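Local coordinates for protein 4-alpha-glucanotransferase (PDB 1TZ7) that is an amylomaltase, an enzyme built round an eight-stranded parallel beta/alpha barrel, at residues 60-72 with 77-90. Residues are numbered along the deposited sequence; the frame is centred on the assembly and turned at random.
Sequences LWQVLPLNPTSLE and PYSSNSLFAGNYVL
Asn-67, Ser-80, Thr-69 and Asn-87 carry the polar part of this buried contact, in which the chain leaving barrel strand 60-62 is wrapped by the loop that follows it. The Asn-67 amide reaches into the turn at 82-85, where ND2 donates to Ala-85 O at 3.1 Å, nearly straight (162° at the hydrogen) and in both the amide and the carbonyl planes. On the same amide, OD1 takes a hydrogen bond from a water that also donates to Pro-77 O, so both ends of the group are tied to 77-90. Ser-80 OG, swung anti to its own nitrogen (chi1 179°), donates a hydrogen bond to a lone pair of Pro-68 O; the OG to O distance is a short 2.5 Å. Ser-80 OG in turn accepts from Ser-82 N, an ST turn, while Ser-82 OG receives the backbone N-H groups of Phe-84 and Ala-85. Asn-87 meets Thr-69 twice: ND2 donates to OG1 at 3.0 Å, tilted 27° from the amide plane, and OD1 takes a weak bond from Thr-69 N. Thr-69 OG1 is also hydrogen-bonded to Tyr-121 OH of helix 117-133.

Prolines supply most of the apolar contacts. Pro-65 lies over one face of the Tyr-78 ring in a CH-pi contact, with CG 3.9 Å from the centroid, and its CD packs on Pro-77 CB at 3.8 Å. The Tyr-78 hydroxyl is hydrogen-bonded to Asp-226 on the neighbouring barrel strand. Pro-68 CD sits 3.9 Å from Ala-85 CB, and Tyr-155 of helix 149-165 also touches Pro-68.

With little regular secondary structure across this interface, side-chain amides and hydroxyls, bonded mostly to backbone groups and in one case to each other, together with proline rings, hold the loop against the segment leaving the strand.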
loop_
_atom_site.group_PDB
_atom_site.type_symbol
_atom_site.label_atom_id
_atom_site.label_comp_id
_atom_site.label_asym_id
_atom_site.label_seq_id
_atom_site.Cartn_x
_atom_site.Cartn_y
_atom_site.Cartn_z
ATOM N N LEU A 60 -15.168 4.192 4.436
ATOM C CA LEU A 60 -13.888 3.519 4.180
ATOM C C LEU A 60 -12.954 4.388 3.356
ATOM O O LEU A 60 -13.380 5.072 2.437
ATOM C CB LEU A 60 -14.111 2.184 3.456
ATOM C CG LEU A 60 -14.952 1.140 4.183
ATOM C CD1 LEU A 60 -15.364 0.043 3.223
ATOM C CD2 LEU A 60 -14.191 0.567 5.362
ATOM N N TRP A 61 -11.673 4.342 3.702
ATOM C CA TRP A 61 -10.630 4.968 2.920
ATOM C C TRP A 61 -9.498 3.967 2.710
ATOM O O TRP A 61 -8.905 3.487 3.674
ATOM C CB TRP A 61 -10.099 6.205 3.654
ATOM C CG TRP A 61 -8.944 6.871 2.973
ATOM C CD1 TRP A 61 -8.660 6.864 1.632
ATOM C CD2 TRP A 61 -7.917 7.647 3.594
ATOM N NE1 TRP A 61 -7.518 7.590 1.384
ATOM C CE2 TRP A 61 -7.039 8.084 2.572
ATOM C CE3 TRP A 61 -7.641 8.027 4.919
ATOM C CZ2 TRP A 61 -5.913 8.871 2.833
ATOM C CZ3 TRP A 61 -6.522 8.809 5.173
ATOM C CH2 TRP A 61 -5.673 9.221 4.134
ATOM N N GLN A 62 -9.204 3.646 1.454
ATOM C CA GLN A 62 -8.100 2.738 1.149
ATOM C C GLN A 62 -6.896 3.487 0.615
ATOM O O GLN A 62 -7.000 4.263 -0.333
ATOM C CB GLN A 62 -8.524 1.650 0.157
ATOM C CG GLN A 62 -7.448 0.552 -0.021
ATOM C CD GLN A 62 -7.943 -0.675 -0.780
ATOM O OE1 GLN A 62 -7.198 -1.265 -1.557
ATOM N NE2 GLN A 62 -9.180 -1.056 -0.550
ATOM N N VAL A 63 -5.750 3.248 1.239
ATOM C CA VAL A 63 -4.495 3.806 0.797
ATOM C C VAL A 63 -3.580 2.688 0.316
ATOM O O VAL A 63 -3.850 1.511 0.549
ATOM C CB VAL A 63 -3.786 4.586 1.944
ATOM C CG1 VAL A 63 -4.550 5.858 2.280
ATOM C CG2 VAL A 63 -3.630 3.701 3.196
ATOM N N LEU A 64 -2.500 3.061 -0.358
ATOM C CA LEU A 64 -1.432 2.116 -0.679
ATOM C C LEU A 64 -0.429 2.094 0.490
ATOM O O LEU A 64 -0.575 2.864 1.444
ATOM C CB LEU A 64 -0.742 2.515 -1.993
ATOM C CG LEU A 64 -1.687 2.946 -3.134
ATOM C CD1 LEU A 64 -0.902 3.455 -4.319
ATOM C CD2 LEU A 64 -2.597 1.793 -3.546
ATOM N N PRO A 65 0.572 1.216 0.429
ATOM C CA PRO A 65 1.573 1.135 1.497
ATOM C C PRO A 65 2.235 2.483 1.769
ATOM O O PRO A 65 2.490 3.246 0.842
ATOM C CB PRO A 65 2.590 0.123 0.952
ATOM C CG PRO A 65 1.819 -0.701 -0.011
ATOM C CD PRO A 65 0.834 0.238 -0.643
ATOM N N LEU A 66 2.504 2.760 3.034
ATOM C CA LEU A 66 3.034 4.057 3.451
ATOM C C LEU A 66 4.547 3.973 3.628
ATOM O O LEU A 66 5.167 4.885 4.160
ATOM C CB LEU A 66 2.374 4.492 4.775
ATOM C CG LEU A 66 1.125 5.388 4.698
ATOM C CD1 LEU A 66 0.239 5.032 3.528
ATOM C CD2 LEU A 66 0.341 5.306 6.010
ATOM N N ASN A 67 5.136 2.869 3.173
ATOM C CA ASN A 67 6.565 2.626 3.364
ATOM C C ASN A 67 7.418 3.578 2.502
ATOM O O ASN A 67 6.965 4.053 1.462
ATOM C CB ASN A 67 6.905 1.173 3.023
ATOM C CG ASN A 67 6.128 0.171 3.864
ATOM O OD1 ASN A 67 5.774 -0.900 3.388
ATOM N ND2 ASN A 67 5.866 0.521 5.139
ATOM N N PRO A 68 8.646 3.852 2.943
ATOM C CA PRO A 68 9.534 4.779 2.223
ATOM C C PRO A 68 9.796 4.337 0.785
ATOM O O PRO A 68 10.045 3.159 0.534
ATOM C CB PRO A 68 10.835 4.752 3.048
ATOM C CG PRO A 68 10.704 3.582 3.980
ATOM C CD PRO A 68 9.276 3.307 4.158
ATOM N N THR A 69 9.732 5.281 -0.141
ATOM C CA THR A 69 9.959 4.991 -1.553
ATOM C C THR A 69 11.251 5.632 -2.022
ATOM O O THR A 69 11.822 6.473 -1.335
ATOM C CB THR A 69 8.783 5.506 -2.403
ATOM O OG1 THR A 69 8.571 6.896 -2.147
ATOM C CG2 THR A 69 7.477 4.850 -1.988
ATOM N N SER A 70 11.710 5.227 -3.196
ATOM C CA SER A 70 12.942 5.757 -3.758
ATOM C C SER A 70 12.840 5.874 -5.280
ATOM O O SER A 70 12.080 5.149 -5.918
ATOM C CB SER A 70 14.125 4.856 -3.382
ATOM O OG SER A 70 14.130 3.671 -4.155
ATOM N N LEU A 71 13.614 6.795 -5.847
ATOM C CA LEU A 71 13.738 6.930 -7.307
ATOM C C LEU A 71 14.144 5.594 -7.951
ATOM O O LEU A 71 13.665 5.240 -9.033
ATOM C CB LEU A 71 14.795 7.996 -7.647
ATOM C CG LEU A 71 14.350 9.395 -8.132
ATOM C CD1 LEU A 71 12.866 9.617 -7.993
ATOM C CD2 LEU A 71 15.125 10.472 -7.381
ATOM N N GLU A 72 15.033 4.869 -7.271
ATOM C CA GLU A 72 15.642 3.649 -7.823
ATOM C C GLU A 72 14.577 2.599 -8.132
ATOM O O GLU A 72 14.683 1.864 -9.111
ATOM C CB GLU A 72 16.661 3.063 -6.826
ATOM C CG GLU A 72 18.008 3.773 -6.812
ATOM C CD GLU A 72 17.918 5.205 -6.310
ATOM O OE1 GLU A 72 17.290 5.431 -5.244
ATOM O OE2 GLU A 72 18.478 6.107 -6.979
ATOM N N PRO A 77 5.423 2.081 -3.866
ATOM C CA PRO A 77 5.129 1.793 -2.461
ATOM C C PRO A 77 5.394 0.335 -2.074
ATOM O O PRO A 77 5.470 0.023 -0.885
ATOM C CB PRO A 77 3.626 2.102 -2.347
ATOM C CG PRO A 77 3.312 2.946 -3.517
ATOM C CD PRO A 77 4.221 2.511 -4.599
ATOM N N TYR A 78 5.519 -0.541 -3.072
ATOM C CA TYR A 78 5.618 -1.980 -2.829
ATOM C C TYR A 78 7.062 -2.476 -2.911
ATOM O O TYR A 78 7.314 -3.673 -2.812
ATOM C CB TYR A 78 4.748 -2.748 -3.830
ATOM C CG TYR A 78 3.276 -2.421 -3.732
ATOM C CD1 TYR A 78 2.437 -3.144 -2.889
ATOM C CD2 TYR A 78 2.723 -1.385 -4.476
ATOM C CE1 TYR A 78 1.077 -2.843 -2.792
ATOM C CE2 TYR A 78 1.366 -1.076 -4.387
ATOM C CZ TYR A 78 0.553 -1.807 -3.546
ATOM O OH TYR A 78 -0.783 -1.507 -3.460
ATOM N N SER A 79 8.003 -1.547 -3.090
ATOM C CA SER A 79 9.430 -1.885 -3.100
ATOM C C SER A 79 10.223 -0.894 -2.245
ATOM O O SER A 79 10.801 0.071 -2.758
ATOM C CB SER A 79 9.966 -1.900 -4.531
ATOM O OG SER A 79 11.212 -2.561 -4.598
ATOM N N SER A 80 10.246 -1.149 -0.940
ATOM C CA SER A 80 10.730 -0.184 0.039
ATOM C C SER A 80 11.888 -0.777 0.831
ATOM O O SER A 80 12.019 -1.993 0.935
ATOM C CB SER A 80 9.591 0.197 1.003
ATOM O OG SER A 80 10.033 1.109 1.989
ATOM N N ASN A 81 12.721 0.085 1.399
ATOM C CA ASN A 81 13.774 -0.370 2.298
ATOM C C ASN A 81 13.268 -0.645 3.739
ATOM O O ASN A 81 14.061 -0.892 4.635
ATOM C CB ASN A 81 14.961 0.626 2.314
ATOM C CG ASN A 81 14.548 2.051 2.710
ATOM O OD1 ASN A 81 13.550 2.256 3.395
ATOM N ND2 ASN A 81 15.334 3.036 2.273
ATOM N N SER A 82 11.944 -0.603 3.937
ATOM C CA SER A 82 11.344 -0.988 5.227
ATOM C C SER A 82 9.838 -1.214 5.111
ATOM O O SER A 82 9.116 -0.376 4.573
ATOM C CB SER A 82 11.619 0.080 6.281
ATOM O OG SER A 82 11.020 -0.262 7.518
ATOM N N LEU A 83 9.370 -2.351 5.634
ATOM C CA LEU A 83 7.936 -2.663 5.666
ATOM C C LEU A 83 7.257 -2.030 6.876
ATOM O O LEU A 83 6.041 -2.125 7.031
ATOM C CB LEU A 83 7.722 -4.187 5.696
ATOM C CG LEU A 83 8.229 -4.955 4.476
ATOM C CD1 LEU A 83 8.176 -6.455 4.726
ATOM C CD2 LEU A 83 7.419 -4.584 3.230
ATOM N N PHE A 84 8.046 -1.389 7.731
ATOM C CA PHE A 84 7.535 -0.833 8.983
ATOM C C PHE A 84 7.511 0.703 8.961
ATOM O O PHE A 84 6.583 1.323 9.474
ATOM C CB PHE A 84 8.382 -1.328 10.159
ATOM C CG PHE A 84 8.152 -2.769 10.500
ATOM C CD1 PHE A 84 8.754 -3.780 9.755
ATOM C CD2 PHE A 84 7.324 -3.125 11.565
ATOM C CE1 PHE A 84 8.537 -5.123 10.069
ATOM C CE2 PHE A 84 7.107 -4.466 11.880
ATOM C CZ PHE A 84 7.715 -5.463 11.130
ATOM N N ALA A 85 8.527 1.302 8.356
ATOM C CA ALA A 85 8.719 2.750 8.429
ATOM C C ALA A 85 7.677 3.495 7.585
ATOM O O ALA A 85 7.034 2.912 6.719
ATOM C CB ALA A 85 10.122 3.115 7.975
ATOM N N GLY A 86 7.524 4.787 7.858
ATOM C CA GLY A 86 6.703 5.656 7.045
ATOM C C GLY A 86 7.522 6.457 6.038
ATOM O O GLY A 86 8.733 6.623 6.192
ATOM N N ASN A 87 6.843 6.955 5.011
ATOM C CA ASN A 87 7.485 7.639 3.890
ATOM C C ASN A 87 7.553 9.151 4.149
ATOM O O ASN A 87 6.521 9.814 4.240
ATOM C CB ASN A 87 6.680 7.361 2.605
ATOM C CG ASN A 87 7.441 7.705 1.342
ATOM O OD1 ASN A 87 8.620 8.088 1.385
ATOM N ND2 ASN A 87 6.769 7.572 0.200
ATOM N N TYR A 88 8.771 9.689 4.263
ATOM C CA TYR A 88 8.958 11.053 4.778
ATOM C C TYR A 88 8.436 12.140 3.816
ATOM O O TYR A 88 8.165 13.261 4.239
ATOM C CB TYR A 88 10.441 11.310 5.136
ATOM C CG TYR A 88 11.374 11.548 3.942
ATOM C CD1 TYR A 88 11.548 12.826 3.408
ATOM C CD2 TYR A 88 12.096 10.495 3.375
ATOM C CE1 TYR A 88 12.407 13.048 2.327
ATOM C CE2 TYR A 88 12.957 10.705 2.293
ATOM C CZ TYR A 88 13.108 11.982 1.775
ATOM O OH TYR A 88 13.960 12.193 0.709
ATOM N N VAL A 89 8.288 11.799 2.533
ATOM C CA VAL A 89 7.774 12.759 1.542
ATOM C C VAL A 89 6.266 13.014 1.712
ATOM O O VAL A 89 5.718 13.948 1.122
ATOM C CB VAL A 89 8.057 12.300 0.077
ATOM C CG1 VAL A 89 9.550 12.248 -0.185
ATOM C CG2 VAL A 89 7.408 10.957 -0.212
ATOM N N LEU A 90 5.606 12.182 2.526
ATOM C CA LEU A 90 4.182 12.360 2.828
ATOM C C LEU A 90 3.967 13.286 4.032
ATOM O O LEU A 90 2.837 13.558 4.414
ATOM C CB LEU A 90 3.523 11.012 3.106
ATOM C CG LEU A 90 3.724 9.929 2.046
ATOM C CD1 LEU A 90 3.024 8.647 2.467
ATOM C CD2 LEU A 90 3.218 10.394 0.695
HETATM O O HOH W 1 6.464 -1.663 0.863
HETATM O O HOH W 2 10.044 2.673 -3.836
#